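Local coordinates for L-threonine-O-3-phosphate decarboxylase (Porphyromonas gingivalis, PDB 3FKD), which probably binds pyridoxal 5'-phosphate and is thought to decarboxylate L-threonine O-3-phosphate, as a member of the class I and II aminotransferase family, at residues D31-H36 against K237-H242; N68-T73 against I206-A211; A125-M130 against N156-T161; F279-L284 against E315-I320. One frame throughout, in Å; residues are numbered along the deposited sequence.

Contact 1. Residues D31-H36 against K237-H242; sequences DHLEKH and KFILIH
The imidazole of His36 lies over one face of the Phe238 phenyl ring in an offset stack, centroids 4.4 Å apart and planes tilted by 21°. Phe238 CD2 sits above the middle of the imidazole, 3.4 Å from His36 CG, while His36 CB rests over the phenyl face near its rim in a CH-pi contact. The opposite phenyl face is turned to His242 of its own segment. Both His36 and Phe238 hold CG anti to the backbone N, and the two side chains meet tip to tip. Phe238 CE1, at the outer end of the ring, lies obliquely 3.6 Å from His32 O. Beside it Leu33 CD1 touches Phe238 CD1 at 4.1 Å, and Leu33 CD2 faces Ile239 CD1 at 4.3 Å. Helices 31-39 and 230-241 thus pack steeply inclined: the axes of the short segments come within 10.5 Å, their N-to-C directions 137° apart. Phe246 touches both Leu33 and Ile239. A weak hydrogen bond links His36 NE2 to Glu234 OE2 at the outer end of the imidazole. The union is therefore aromatic and apolar, and the carboxylate probably favours a proton on NE2 and might raise the histidine's pKa.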
loop_
_atom_site.group_PDB
_atom_site.type_symbol
_atom_site.label_atom_id
_atom_site.label_comp_id
_atom_site.label_asym_id
_atom_site.label_seq_id
_atom_site.Cartn_x
_atom_site.Cartn_y
_atom_site.Cartn_z
ATOM N N ASP A 31 -2.789 3.319 -24.094
ATOM C CA ASP A 31 -2.654 4.741 -24.436
ATOM C C ASP A 31 -3.766 5.503 -23.738
ATOM O O ASP A 31 -3.522 6.554 -23.147
ATOM C CB ASP A 31 -2.708 5.008 -25.966
ATOM C CG ASP A 31 -1.583 4.287 -26.756
ATOM O OD1 ASP A 31 -0.433 4.139 -26.236
ATOM O OD2 ASP A 31 -1.866 3.871 -27.915
ATOM N N HIS A 32 -4.977 4.957 -23.787
ATOM C CA HIS A 32 -6.114 5.688 -23.268
ATOM C C HIS A 32 -6.269 5.657 -21.747
ATOM O O HIS A 32 -6.644 6.667 -21.148
ATOM C CB HIS A 32 -7.375 5.321 -24.021
ATOM C CG HIS A 32 -7.287 5.706 -25.454
ATOM N ND1 HIS A 32 -6.828 4.840 -26.429
ATOM C CD2 HIS A 32 -7.466 6.903 -26.059
ATOM C CE1 HIS A 32 -6.779 5.478 -27.584
ATOM N NE2 HIS A 32 -7.169 6.730 -27.389
ATOM N N LEU A 33 -5.961 4.527 -21.126
ATOM C CA LEU A 33 -5.835 4.541 -19.706
ATOM C C LEU A 33 -4.789 5.607 -19.326
ATOM O O LEU A 33 -5.013 6.431 -18.449
ATOM C CB LEU A 33 -5.433 3.159 -19.189
ATOM C CG LEU A 33 -4.944 3.124 -17.738
ATOM C CD1 LEU A 33 -5.998 3.668 -16.803
ATOM C CD2 LEU A 33 -4.560 1.725 -17.317
ATOM N N GLU A 34 -3.636 5.591 -19.970
ATOM C CA GLU A 34 -2.551 6.472 -19.549
ATOM C C GLU A 34 -2.810 7.956 -19.821
ATOM O O GLU A 34 -2.443 8.790 -19.037
ATOM C CB GLU A 34 -1.231 6.023 -20.177
ATOM C CG GLU A 34 -0.707 4.746 -19.558
ATOM C CD GLU A 34 0.644 4.346 -20.102
ATOM O OE1 GLU A 34 1.060 4.955 -21.119
ATOM O OE2 GLU A 34 1.274 3.439 -19.518
ATOM N N LYS A 35 -3.400 8.278 -20.957
ATOM C CA LYS A 35 -3.857 9.615 -21.196
ATOM C C LYS A 35 -4.814 10.045 -20.078
ATOM O O LYS A 35 -4.707 11.171 -19.582
ATOM C CB LYS A 35 -4.531 9.714 -22.569
ATOM C CG LYS A 35 -5.151 11.076 -22.848
ATOM C CD LYS A 35 -4.188 12.194 -22.429
ATOM C CE LYS A 35 -4.180 13.331 -23.453
ATOM N NZ LYS A 35 -3.997 12.819 -24.858
ATOM N N HIS A 36 -5.726 9.160 -19.677
ATOM C CA HIS A 36 -6.657 9.456 -18.577
ATOM C C HIS A 36 -5.977 9.851 -17.234
ATOM O O HIS A 36 -6.386 10.801 -16.594
ATOM C CB HIS A 36 -7.689 8.327 -18.373
ATOM C CG HIS A 36 -8.746 8.652 -17.360
ATOM N ND1 HIS A 36 -9.816 9.481 -17.636
ATOM C CD2 HIS A 36 -8.890 8.274 -16.066
ATOM C CE1 HIS A 36 -10.579 9.594 -16.562
ATOM N NE2 HIS A 36 -10.041 8.868 -15.596
ATOM N N LYS A 237 -11.328 2.949 -11.917
ATOM C CA LYS A 237 -12.584 3.567 -12.341
ATOM C C LYS A 237 -12.711 3.604 -13.868
ATOM O O LYS A 237 -13.764 3.301 -14.427
ATOM C CB LYS A 237 -12.687 4.992 -11.775
ATOM C CG LYS A 237 -13.431 5.057 -10.477
ATOM C CD LYS A 237 -13.203 6.372 -9.767
ATOM C CE LYS A 237 -13.798 6.349 -8.343
ATOM N NZ LYS A 237 -13.484 7.550 -7.557
ATOM N N PHE A 238 -11.620 3.973 -14.530
ATOM C CA PHE A 238 -11.524 3.980 -15.989
ATOM C C PHE A 238 -11.671 2.578 -16.636
ATOM O O PHE A 238 -12.469 2.385 -17.550
ATOM C CB PHE A 238 -10.208 4.633 -16.419
ATOM C CG PHE A 238 -10.198 5.046 -17.854
ATOM C CD1 PHE A 238 -9.495 4.323 -18.791
ATOM C CD2 PHE A 238 -10.907 6.147 -18.273
ATOM C CE1 PHE A 238 -9.487 4.708 -20.113
ATOM C CE2 PHE A 238 -10.906 6.517 -19.589
ATOM C CZ PHE A 238 -10.198 5.804 -20.504
ATOM N N ILE A 239 -10.900 1.607 -16.156
ATOM C CA ILE A 239 -11.071 0.227 -16.628
ATOM C C ILE A 239 -12.534 -0.270 -16.495
ATOM O O ILE A 239 -13.072 -0.888 -17.428
ATOM C CB ILE A 239 -10.088 -0.734 -15.931
ATOM C CG1 ILE A 239 -8.652 -0.412 -16.390
ATOM C CG2 ILE A 239 -10.500 -2.219 -16.152
ATOM C CD1 ILE A 239 -7.540 -0.763 -15.365
ATOM N N LEU A 240 -13.160 0.004 -15.349
ATOM C CA LEU A 240 -14.540 -0.412 -15.110
ATOM C C LEU A 240 -15.566 0.188 -16.074
ATOM O O LEU A 240 -16.537 -0.472 -16.411
ATOM C CB LEU A 240 -14.979 -0.096 -13.687
ATOM C CG LEU A 240 -14.517 -1.121 -12.672
ATOM C CD1 LEU A 240 -14.930 -0.690 -11.268
ATOM C CD2 LEU A 240 -15.120 -2.437 -13.047
ATOM N N ILE A 241 -15.353 1.437 -16.488
ATOM C CA ILE A 241 -16.273 2.167 -17.370
ATOM C C ILE A 241 -16.145 1.692 -18.834
ATOM O O ILE A 241 -17.047 1.875 -19.660
ATOM C CB ILE A 241 -16.027 3.688 -17.230
ATOM C CG1 ILE A 241 -16.551 4.173 -15.882
ATOM C CG2 ILE A 241 -16.725 4.487 -18.295
ATOM C CD1 ILE A 241 -16.230 5.681 -15.563
ATOM N N HIS A 242 -15.026 1.051 -19.142
ATOM C CA HIS A 242 -14.713 0.659 -20.491
ATOM C C HIS A 242 -14.356 -0.848 -20.572
ATOM O O HIS A 242 -13.272 -1.213 -20.970
ATOM C CB HIS A 242 -13.553 1.518 -20.977
ATOM C CG HIS A 242 -13.755 2.987 -20.782
ATOM N ND1 HIS A 242 -14.065 3.844 -21.820
ATOM C CD2 HIS A 242 -13.658 3.762 -19.678
ATOM C CE1 HIS A 242 -14.164 5.077 -21.358
ATOM N NE2 HIS A 242 -13.907 5.056 -20.063
#

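Contact 2. Residues N68-T73 against I206-A211; sequences NAILVT and IGYIVA
Backbone hydrogen bonds set the register of two antiparallel strands, 70-73 and 207-210. Leu71 and Ile209 form a hydrogen-bonded pair: Ile209 N gives a nearly straight bond to Leu71 O (2.8 Å, 170°), and Leu71 N returns a more bent one to Ile209 O (3.0 Å, 136°), each in the plane of its carbonyl. At Thr73 and Gly207 the pair is uneven, since Thr73 N approaches Gly207 O at 2.8 Å from above the carbonyl plane, whereas the bond from Gly207 N to Thr73 O is weak. Ala211 N also bonds to Ala69 O. Between the rungs CA-H groups point at carbonyls, as with Ile70 CA and Ile209 O at 3.2 Å. Thr73 CG2, in the crowded position between N and C, packs 3.3 Å from Gly207 O.

Apolar contacts occupy both faces. On one, Leu71 and Ile209 run side by side, CD2 of the leucine 3.7 Å from CD1 of the isoleucine. The other carries Ile70, Val72, Tyr208 and Val210, and there Ile70 CG1 meets Tyr208 CD1 obliquely at 4.2 Å. The Val72 and Ile206 side chains cross obliquely, Val72 CG1 3.6 Å from Ile206 CD1.

Strand 70-73 is one of the two outermost strands of the chain's seven-stranded mixed sheet, the large sheet of the aminotransferase fold, and strand 207-210 links it to 189-194. Helix 53-62 packs on Ile70, Val72 and Tyr208, helix 75-86 on Leu71, Thr73 and Ile209.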
loop_
_atom_site.group_PDB
_atom_site.type_symbol
_atom_site.label_atom_id
_atom_site.label_comp_id
_atom_site.label_asym_id
_atom_site.label_seq_id
_atom_site.Cartn_x
_atom_site.Cartn_y
_atom_site.Cartn_z
ATOM N N ASN A 68 -21.441 -3.816 0.899
ATOM C CA ASN A 68 -20.890 -4.502 2.050
ATOM C C ASN A 68 -19.879 -5.615 1.736
ATOM O O ASN A 68 -19.161 -6.098 2.620
ATOM C CB ASN A 68 -22.033 -5.194 2.781
ATOM C CG ASN A 68 -22.787 -4.276 3.674
ATOM O OD1 ASN A 68 -22.232 -3.295 4.201
ATOM N ND2 ASN A 68 -24.074 -4.579 3.874
ATOM N N ALA A 69 -19.876 -6.083 0.499
ATOM C CA ALA A 69 -19.123 -7.288 0.210
ATOM C C ALA A 69 -17.832 -7.022 -0.551
ATOM O O ALA A 69 -17.131 -7.975 -0.887
ATOM C CB ALA A 69 -19.998 -8.326 -0.515
ATOM N N ILE A 70 -17.537 -5.755 -0.856
ATOM C CA ILE A 70 -16.259 -5.425 -1.488
ATOM C C ILE A 70 -15.346 -4.652 -0.548
ATOM O O ILE A 70 -15.776 -3.913 0.323
ATOM C CB ILE A 70 -16.383 -4.693 -2.878
ATOM C CG1 ILE A 70 -16.606 -5.688 -4.017
ATOM C CG2 ILE A 70 -15.106 -3.948 -3.228
ATOM C CD1 ILE A 70 -18.029 -6.167 -4.211
ATOM N N LEU A 71 -14.062 -4.837 -0.729
ATOM C CA LEU A 71 -13.094 -4.101 0.043
ATOM C C LEU A 71 -11.916 -3.905 -0.888
ATOM O O LEU A 71 -11.227 -4.881 -1.244
ATOM C CB LEU A 71 -12.675 -4.894 1.291
ATOM C CG LEU A 71 -11.486 -4.255 2.022
ATOM C CD1 LEU A 71 -11.936 -3.282 3.042
ATOM C CD2 LEU A 71 -10.593 -5.311 2.666
ATOM N N VAL A 72 -11.728 -2.670 -1.323
ATOM C CA VAL A 72 -10.609 -2.312 -2.158
ATOM C C VAL A 72 -9.308 -2.397 -1.366
ATOM O O VAL A 72 -9.235 -1.996 -0.248
ATOM C CB VAL A 72 -10.808 -0.925 -2.856
ATOM C CG1 VAL A 72 -9.660 -0.600 -3.804
ATOM C CG2 VAL A 72 -12.132 -0.899 -3.603
ATOM N N THR A 73 -8.268 -2.906 -1.991
ATOM C CA THR A 73 -7.039 -3.205 -1.296
ATOM C C THR A 73 -5.833 -2.592 -2.035
ATOM O O THR A 73 -5.955 -2.223 -3.188
ATOM C CB THR A 73 -6.912 -4.750 -1.105
ATOM O OG1 THR A 73 -6.039 -5.012 -0.018
ATOM C CG2 THR A 73 -6.399 -5.424 -2.348
ATOM N N ILE A 206 -3.360 -2.159 -6.987
ATOM C CA ILE A 206 -4.767 -2.085 -6.669
ATOM C C ILE A 206 -5.427 -3.480 -6.906
ATOM O O ILE A 206 -5.038 -4.203 -7.822
ATOM C CB ILE A 206 -5.432 -0.819 -7.332
ATOM C CG1 ILE A 206 -6.777 -0.472 -6.694
ATOM C CG2 ILE A 206 -5.514 -0.861 -8.891
ATOM C CD1 ILE A 206 -7.738 -1.589 -6.633
ATOM N N GLY A 207 -6.360 -3.869 -6.022
ATOM C CA GLY A 207 -7.035 -5.148 -6.075
ATOM C C GLY A 207 -8.205 -5.116 -5.127
ATOM O O GLY A 207 -8.450 -4.089 -4.516
ATOM N N TYR A 208 -8.951 -6.201 -4.985
ATOM C CA TYR A 208 -10.055 -6.159 -4.038
ATOM C C TYR A 208 -10.542 -7.504 -3.488
ATOM O O TYR A 208 -10.336 -8.550 -4.095
ATOM C CB TYR A 208 -11.241 -5.322 -4.568
ATOM C CG TYR A 208 -11.872 -5.826 -5.839
ATOM C CD1 TYR A 208 -12.923 -6.741 -5.805
ATOM C CD2 TYR A 208 -11.426 -5.383 -7.073
ATOM C CE1 TYR A 208 -13.497 -7.223 -6.971
ATOM C CE2 TYR A 208 -11.994 -5.833 -8.230
ATOM C CZ TYR A 208 -13.033 -6.757 -8.178
ATOM O OH TYR A 208 -13.594 -7.198 -9.338
ATOM N N ILE A 209 -11.186 -7.443 -2.312
ATOM C CA ILE A 209 -11.796 -8.623 -1.694
ATOM C C ILE A 209 -13.317 -8.670 -1.897
ATOM O O ILE A 209 -14.002 -7.659 -1.746
ATOM C CB ILE A 209 -11.441 -8.729 -0.190
ATOM C CG1 ILE A 209 -9.933 -8.686 -0.003
ATOM C CG2 ILE A 209 -11.984 -10.005 0.406
ATOM C CD1 ILE A 209 -9.470 -8.649 1.450
ATOM N N VAL A 210 -13.812 -9.843 -2.293
ATOM C CA VAL A 210 -15.241 -10.176 -2.286
ATOM C C VAL A 210 -15.512 -11.233 -1.189
ATOM O O VAL A 210 -14.968 -12.353 -1.228
ATOM C CB VAL A 210 -15.718 -10.772 -3.647
ATOM C CG1 VAL A 210 -17.247 -10.975 -3.648
ATOM C CG2 VAL A 210 -15.308 -9.889 -4.825
ATOM N N ALA A 211 -16.353 -10.903 -0.220
ATOM C CA ALA A 211 -16.764 -11.917 0.725
ATOM C C ALA A 211 -18.141 -11.628 1.305
ATOM O O ALA A 211 -18.668 -10.536 1.144
ATOM C CB ALA A 211 -15.731 -12.045 1.810
#

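Contact 3. Residues A125-M130 against N156-T161; sequences ADFSNM and NDHPDT
Phe127 overlaps the imidazole of His158, the two rings 4.1 Å apart at their centroids and inclined by 31°. The pair lies where the chain enters strands 132-136 and 162-166 of the alpha/beta aminotransferase fold: segment 125-130 is the loop leading into the first, and in segment 156-161 the end of helix 148-157 passes through a type I turn, His158 to Thr161, into the second. The meeting is lopsided. Phe127 CD1 presses over one imidazole face, 3.3 Å from His158 CE1, while Phe127 CB stands over the same face at the CD2 side in a CH-pi contact; Asp157 CB lies over the other face. Both Phe127 and His158 hold CG anti to the carbonyl carbon (chi1 -69° and -45°), and the side chains cross at about a right angle. A weak hydrogen bond from His158 ND1 to Leu154 O, in the preceding helical turn, may limit the imidazole's rotation. Phe127 also meets the ring of Phe163 and packs on Leu93 and Cys133, in strands 91-96 and 132-136 of the sheet. Beside it, the buried Thr161 hydroxyl satisfies the carbonyl of selenomethionine Met130: with OG1 anti to its own carbonyl carbon, Thr161 OG1 donates to Met130 O at 2.8 Å, in the carbonyl plane and on a lone pair.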
loop_
_atom_site.group_PDB
_atom_site.type_symbol
_atom_site.label_atom_id
_atom_site.label_comp_id
_atom_site.label_asym_id
_atom_site.label_seq_id
_atom_site.Cartn_x
_atom_site.Cartn_y
_atom_site.Cartn_z
ATOM N N ALA A 125 -8.271 -34.031 -0.732
ATOM C CA ALA A 125 -7.295 -33.764 0.306
ATOM C C ALA A 125 -7.988 -33.839 1.663
ATOM O O ALA A 125 -9.192 -34.107 1.741
ATOM C CB ALA A 125 -6.683 -32.401 0.106
ATOM N N ASP A 126 -7.236 -33.595 2.733
ATOM C CA ASP A 126 -7.801 -33.677 4.080
ATOM C C ASP A 126 -8.225 -32.312 4.627
ATOM O O ASP A 126 -7.388 -31.544 5.111
ATOM C CB ASP A 126 -6.788 -34.337 5.039
ATOM C CG ASP A 126 -7.416 -34.819 6.329
ATOM O OD1 ASP A 126 -8.659 -34.938 6.380
ATOM O OD2 ASP A 126 -6.660 -35.103 7.286
ATOM N N PHE A 127 -9.529 -32.049 4.582
ATOM C CA PHE A 127 -10.134 -30.792 5.040
ATOM C C PHE A 127 -10.659 -30.794 6.476
ATOM O O PHE A 127 -11.294 -29.829 6.919
ATOM C CB PHE A 127 -11.287 -30.408 4.107
ATOM C CG PHE A 127 -10.841 -29.990 2.736
ATOM C CD1 PHE A 127 -10.878 -30.879 1.685
ATOM C CD2 PHE A 127 -10.369 -28.710 2.513
ATOM C CE1 PHE A 127 -10.468 -30.503 0.447
ATOM C CE2 PHE A 127 -9.948 -28.331 1.270
ATOM C CZ PHE A 127 -9.994 -29.223 0.232
ATOM N N SER A 128 -10.374 -31.867 7.203
ATOM C CA SER A 128 -10.969 -32.105 8.516
ATOM C C SER A 128 -10.885 -30.930 9.459
ATOM O O SER A 128 -11.914 -30.462 9.962
ATOM C CB SER A 128 -10.321 -33.307 9.160
ATOM O OG SER A 128 -10.167 -34.314 8.184
ATOM N N ASN A 129 -9.672 -30.458 9.725
ATOM C CA ASN A 129 -9.519 -29.281 10.591
ATOM C C ASN A 129 -8.832 -28.112 9.888
ATOM O O ASN A 129 -7.875 -27.528 10.415
ATOM C CB ASN A 129 -8.790 -29.647 11.877
ATOM C CG ASN A 129 -9.483 -30.760 12.642
ATOM O OD1 ASN A 129 -10.508 -30.537 13.299
ATOM N ND2 ASN A 129 -8.933 -31.970 12.553
HETATM N N MSE A 130 -9.328 -27.801 8.690
HETATM C CA MSE A 130 -8.779 -26.740 7.852
HETATM C C MSE A 130 -9.669 -25.520 7.899
HETATM O O MSE A 130 -10.815 -25.563 7.461
HETATM C CB MSE A 130 -8.689 -27.192 6.392
HETATM C CG MSE A 130 -7.564 -28.125 6.093
HETATM SE SE MSE A 130 -5.840 -27.648 6.927
HETATM C CE MSE A 130 -4.847 -29.096 6.084
ATOM N N ASN A 156 -19.401 -26.686 -1.255
ATOM C CA ASN A 156 -20.543 -27.393 -0.697
ATOM C C ASN A 156 -20.180 -28.536 0.260
ATOM O O ASN A 156 -20.826 -28.701 1.300
ATOM C CB ASN A 156 -21.443 -27.891 -1.819
ATOM C CG ASN A 156 -22.075 -26.742 -2.606
ATOM O OD1 ASN A 156 -22.198 -26.809 -3.829
ATOM N ND2 ASN A 156 -22.467 -25.678 -1.899
ATOM N N ASP A 157 -19.143 -29.304 -0.077
ATOM C CA ASP A 157 -18.749 -30.465 0.723
ATOM C C ASP A 157 -18.046 -30.084 2.001
ATOM O O ASP A 157 -18.133 -30.820 2.977
ATOM C CB ASP A 157 -17.874 -31.453 -0.075
ATOM C CG ASP A 157 -18.608 -32.052 -1.247
ATOM O OD1 ASP A 157 -19.835 -32.278 -1.105
ATOM O OD2 ASP A 157 -17.969 -32.278 -2.309
ATOM N N HIS A 158 -17.356 -28.944 1.999
ATOM C CA HIS A 158 -16.631 -28.484 3.198
ATOM C C HIS A 158 -17.008 -27.073 3.707
ATOM O O HIS A 158 -16.220 -26.133 3.612
ATOM C CB HIS A 158 -15.122 -28.567 2.964
ATOM C CG HIS A 158 -14.680 -29.841 2.324
ATOM N ND1 HIS A 158 -14.350 -29.925 0.989
ATOM C CD2 HIS A 158 -14.508 -31.084 2.836
ATOM C CE1 HIS A 158 -13.992 -31.168 0.705
ATOM N NE2 HIS A 158 -14.079 -31.890 1.810
ATOM N N PRO A 159 -18.210 -26.944 4.275
ATOM C CA PRO A 159 -18.766 -25.731 4.889
ATOM C C PRO A 159 -17.835 -25.061 5.889
ATOM O O PRO A 159 -17.922 -23.862 6.143
ATOM C CB PRO A 159 -19.982 -26.269 5.649
ATOM C CG PRO A 159 -20.396 -27.441 4.874
ATOM C CD PRO A 159 -19.147 -28.074 4.358
ATOM N N ASP A 160 -16.959 -25.836 6.495
ATOM C CA ASP A 160 -16.208 -25.307 7.621
ATOM C C ASP A 160 -14.819 -24.902 7.172
ATOM O O ASP A 160 -13.976 -24.540 7.971
ATOM C CB ASP A 160 -16.213 -26.307 8.782
ATOM C CG ASP A 160 -17.630 -26.571 9.298
ATOM O OD1 ASP A 160 -18.391 -25.598 9.412
ATOM O OD2 ASP A 160 -18.000 -27.735 9.572
ATOM N N THR A 161 -14.588 -24.967 5.874
ATOM C CA THR A 161 -13.364 -24.439 5.325
ATOM C C THR A 161 -13.700 -23.248 4.447
ATOM O O THR A 161 -14.452 -23.344 3.479
ATOM C CB THR A 161 -12.597 -25.471 4.489
ATOM O OG1 THR A 161 -12.320 -26.632 5.291
ATOM C CG2 THR A 161 -11.298 -24.858 3.977
#

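Contact 4. Residues F279-L284 against E315-I320; sequences FFLLRL and ESYVRI
Arg283 lies across the ring of Tyr317, its CG over one face in a CH-pi contact, 4.0 Å from the ring centroid. The chain then bends at chi3 (-145°) and turns the guanidinium perpendicular to the ring, so that Arg283 NE gives Tyr317 OH an almost straight hydrogen bond (2.8 Å, 176°) in the guanidinium plane. Ser316 OG sits over a guanidinium face, though its hydrogen bond goes to Asp314. On the same side of the sheet Leu281 CG meets Tyr317 CD2 obliquely, and Arg319 extends to Ser21 O through NH2. These residues belong to adjacent antiparallel strands, 279-284 and 317-321, inside the five-stranded sheet of the smaller domain of the aminotransferase fold; paired amides and carbonyls of Phe280 with Ile320 and Leu282 with Val318 join them, and Leu284 N bonds to Ser316 O. On the other side Leu282 and Val318 point the same way, CD1 and CG2 3.6 Å apart. Phe280, with CG in the crowded position (chi1 52°), turns one ring face to Ile320 O, which stands over the ring centre; the side chains cross obliquely, Phe280 CE1 3.6 Å from Ile320 CB. Helices 250-266 and 325-339 pack against this side, through Ile261 on Phe280 and Leu335 on Leu282.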
loop_
_atom_site.group_PDB
_atom_site.type_symbol
_atom_site.label_atom_id
_atom_site.label_comp_id
_atom_site.label_asym_id
_atom_site.label_seq_id
_atom_site.Cartn_x
_atom_site.Cartn_y
_atom_site.Cartn_z
ATOM N N PHE A 279 0.608 -18.939 -19.399
ATOM C CA PHE A 279 1.963 -19.202 -18.931
ATOM C C PHE A 279 2.041 -20.668 -18.469
ATOM O O PHE A 279 1.012 -21.306 -18.265
ATOM C CB PHE A 279 2.331 -18.253 -17.787
ATOM C CG PHE A 279 1.338 -18.260 -16.670
ATOM C CD1 PHE A 279 1.414 -19.205 -15.676
ATOM C CD2 PHE A 279 0.310 -17.319 -16.635
ATOM C CE1 PHE A 279 0.482 -19.225 -14.669
ATOM C CE2 PHE A 279 -0.623 -17.324 -15.626
ATOM C CZ PHE A 279 -0.546 -18.253 -14.636
ATOM N N PHE A 280 3.253 -21.180 -18.273
ATOM C CA PHE A 280 3.464 -22.621 -18.033
ATOM C C PHE A 280 4.861 -22.897 -17.460
ATOM O O PHE A 280 5.775 -22.103 -17.611
ATOM C CB PHE A 280 3.260 -23.434 -19.365
ATOM C CG PHE A 280 4.069 -22.898 -20.508
ATOM C CD1 PHE A 280 5.407 -23.243 -20.649
ATOM C CD2 PHE A 280 3.523 -21.980 -21.389
ATOM C CE1 PHE A 280 6.167 -22.728 -21.665
ATOM C CE2 PHE A 280 4.283 -21.441 -22.393
ATOM C CZ PHE A 280 5.617 -21.838 -22.547
ATOM N N LEU A 281 5.023 -24.042 -16.817
ATOM C CA LEU A 281 6.335 -24.522 -16.389
ATOM C C LEU A 281 7.065 -25.325 -17.534
ATOM O O LEU A 281 6.470 -26.153 -18.235
ATOM C CB LEU A 281 6.136 -25.386 -15.132
ATOM C CG LEU A 281 6.352 -24.933 -13.681
ATOM C CD1 LEU A 281 6.520 -23.458 -13.418
ATOM C CD2 LEU A 281 5.255 -25.491 -12.803
ATOM N N LEU A 282 8.344 -25.053 -17.753
ATOM C CA LEU A 282 9.148 -26.036 -18.447
ATOM C C LEU A 282 10.318 -26.591 -17.598
ATOM O O LEU A 282 10.929 -25.883 -16.777
ATOM C CB LEU A 282 9.573 -25.564 -19.842
ATOM C CG LEU A 282 10.855 -24.812 -20.191
ATOM C CD1 LEU A 282 12.134 -25.398 -19.532
ATOM C CD2 LEU A 282 10.974 -24.833 -21.720
ATOM N N ARG A 283 10.595 -27.879 -17.799
ATOM C CA ARG A 283 11.674 -28.578 -17.088
ATOM C C ARG A 283 12.867 -28.827 -17.991
ATOM O O ARG A 283 12.719 -29.362 -19.097
ATOM C CB ARG A 283 11.172 -29.924 -16.576
ATOM C CG ARG A 283 11.846 -30.406 -15.312
ATOM C CD ARG A 283 11.470 -31.845 -15.048
ATOM N NE ARG A 283 11.355 -32.086 -13.613
ATOM C CZ ARG A 283 12.213 -32.804 -12.905
ATOM N NH1 ARG A 283 12.042 -32.959 -11.599
ATOM N NH2 ARG A 283 13.251 -33.364 -13.514
ATOM N N LEU A 284 14.041 -28.410 -17.542
ATOM C CA LEU A 284 15.260 -28.826 -18.201
ATOM C C LEU A 284 15.608 -30.242 -17.763
ATOM O O LEU A 284 15.702 -30.494 -16.575
ATOM C CB LEU A 284 16.396 -27.890 -17.848
ATOM C CG LEU A 284 16.128 -26.440 -18.216
ATOM C CD1 LEU A 284 17.415 -25.661 -18.184
ATOM C CD2 LEU A 284 15.557 -26.381 -19.592
ATOM N N GLU A 315 15.805 -26.721 -9.157
ATOM C CA GLU A 315 16.506 -25.831 -10.091
ATOM C C GLU A 315 16.357 -26.216 -11.565
ATOM O O GLU A 315 16.974 -25.600 -12.436
ATOM C CB GLU A 315 17.998 -25.742 -9.753
ATOM C CG GLU A 315 18.322 -25.318 -8.315
ATOM N N SER A 316 15.551 -27.227 -11.851
ATOM C CA SER A 316 15.349 -27.609 -13.240
ATOM C C SER A 316 14.147 -26.881 -13.865
ATOM O O SER A 316 13.912 -27.014 -15.059
ATOM C CB SER A 316 15.162 -29.116 -13.353
ATOM O OG SER A 316 13.993 -29.544 -12.675
ATOM N N TYR A 317 13.394 -26.123 -13.048
ATOM C CA TYR A 317 12.151 -25.496 -13.508
ATOM C C TYR A 317 12.232 -23.984 -13.802
ATOM O O TYR A 317 12.755 -23.215 -13.002
ATOM C CB TYR A 317 11.024 -25.729 -12.515
ATOM C CG TYR A 317 10.506 -27.135 -12.477
ATOM C CD1 TYR A 317 11.063 -28.079 -11.603
ATOM C CD2 TYR A 317 9.437 -27.526 -13.261
ATOM C CE1 TYR A 317 10.593 -29.370 -11.531
ATOM C CE2 TYR A 317 8.968 -28.838 -13.201
ATOM C CZ TYR A 317 9.553 -29.750 -12.316
ATOM O OH TYR A 317 9.112 -31.049 -12.236
ATOM N N VAL A 318 11.706 -23.585 -14.959
ATOM C CA VAL A 318 11.442 -22.178 -15.251
ATOM C C VAL A 318 9.963 -21.959 -15.562
ATOM O O VAL A 318 9.289 -22.848 -16.072
ATOM C CB VAL A 318 12.301 -21.637 -16.428
ATOM C CG1 VAL A 318 13.761 -21.886 -16.172
ATOM C CG2 VAL A 318 11.884 -22.261 -17.734
ATOM N N ARG A 319 9.456 -20.779 -15.233
ATOM C CA ARG A 319 8.120 -20.385 -15.661
ATOM C C ARG A 319 8.264 -19.505 -16.906
ATOM O O ARG A 319 9.073 -18.578 -16.908
ATOM C CB ARG A 319 7.366 -19.618 -14.542
ATOM C CG ARG A 319 5.845 -19.479 -14.807
ATOM C CD ARG A 319 5.141 -18.636 -13.818
ATOM N NE ARG A 319 5.747 -17.326 -13.814
ATOM C CZ ARG A 319 5.761 -16.495 -12.780
ATOM N NH1 ARG A 319 5.165 -16.820 -11.627
ATOM N NH2 ARG A 319 6.360 -15.331 -12.919
ATOM N N ILE A 320 7.485 -19.805 -17.946
ATOM C CA ILE A 320 7.483 -19.028 -19.184
ATOM C C ILE A 320 6.078 -18.534 -19.597
ATOM O O ILE A 320 5.150 -19.345 -19.701
ATOM C CB ILE A 320 7.991 -19.860 -20.361
ATOM C CG1 ILE A 320 9.276 -20.623 -20.012
ATOM C CG2 ILE A 320 8.141 -18.991 -21.621
ATOM C CD1 ILE A 320 10.525 -19.934 -20.424
#

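In the fold
From the N terminus, helix 31-39 opens the widest loop, which contact 1 closes some 200 residues later on helix 230-241. Contact 2 nests within it, bringing strand 70-73 to the edge of the seven-stranded sheet beside 207-210. Contact 3 is nested deeper still, at the loop and turn that lead into strands 132-136 and 162-166 of that sheet; its centre lies about 41 Å from that of contact 1, on the opposite side of the chain's centre. None of these loops cross. Contact 4 follows in series, joining two strands of the separate five-stranded sheet, with its centre about 32 Å from those of contacts 2 and 3. No two contacts touch.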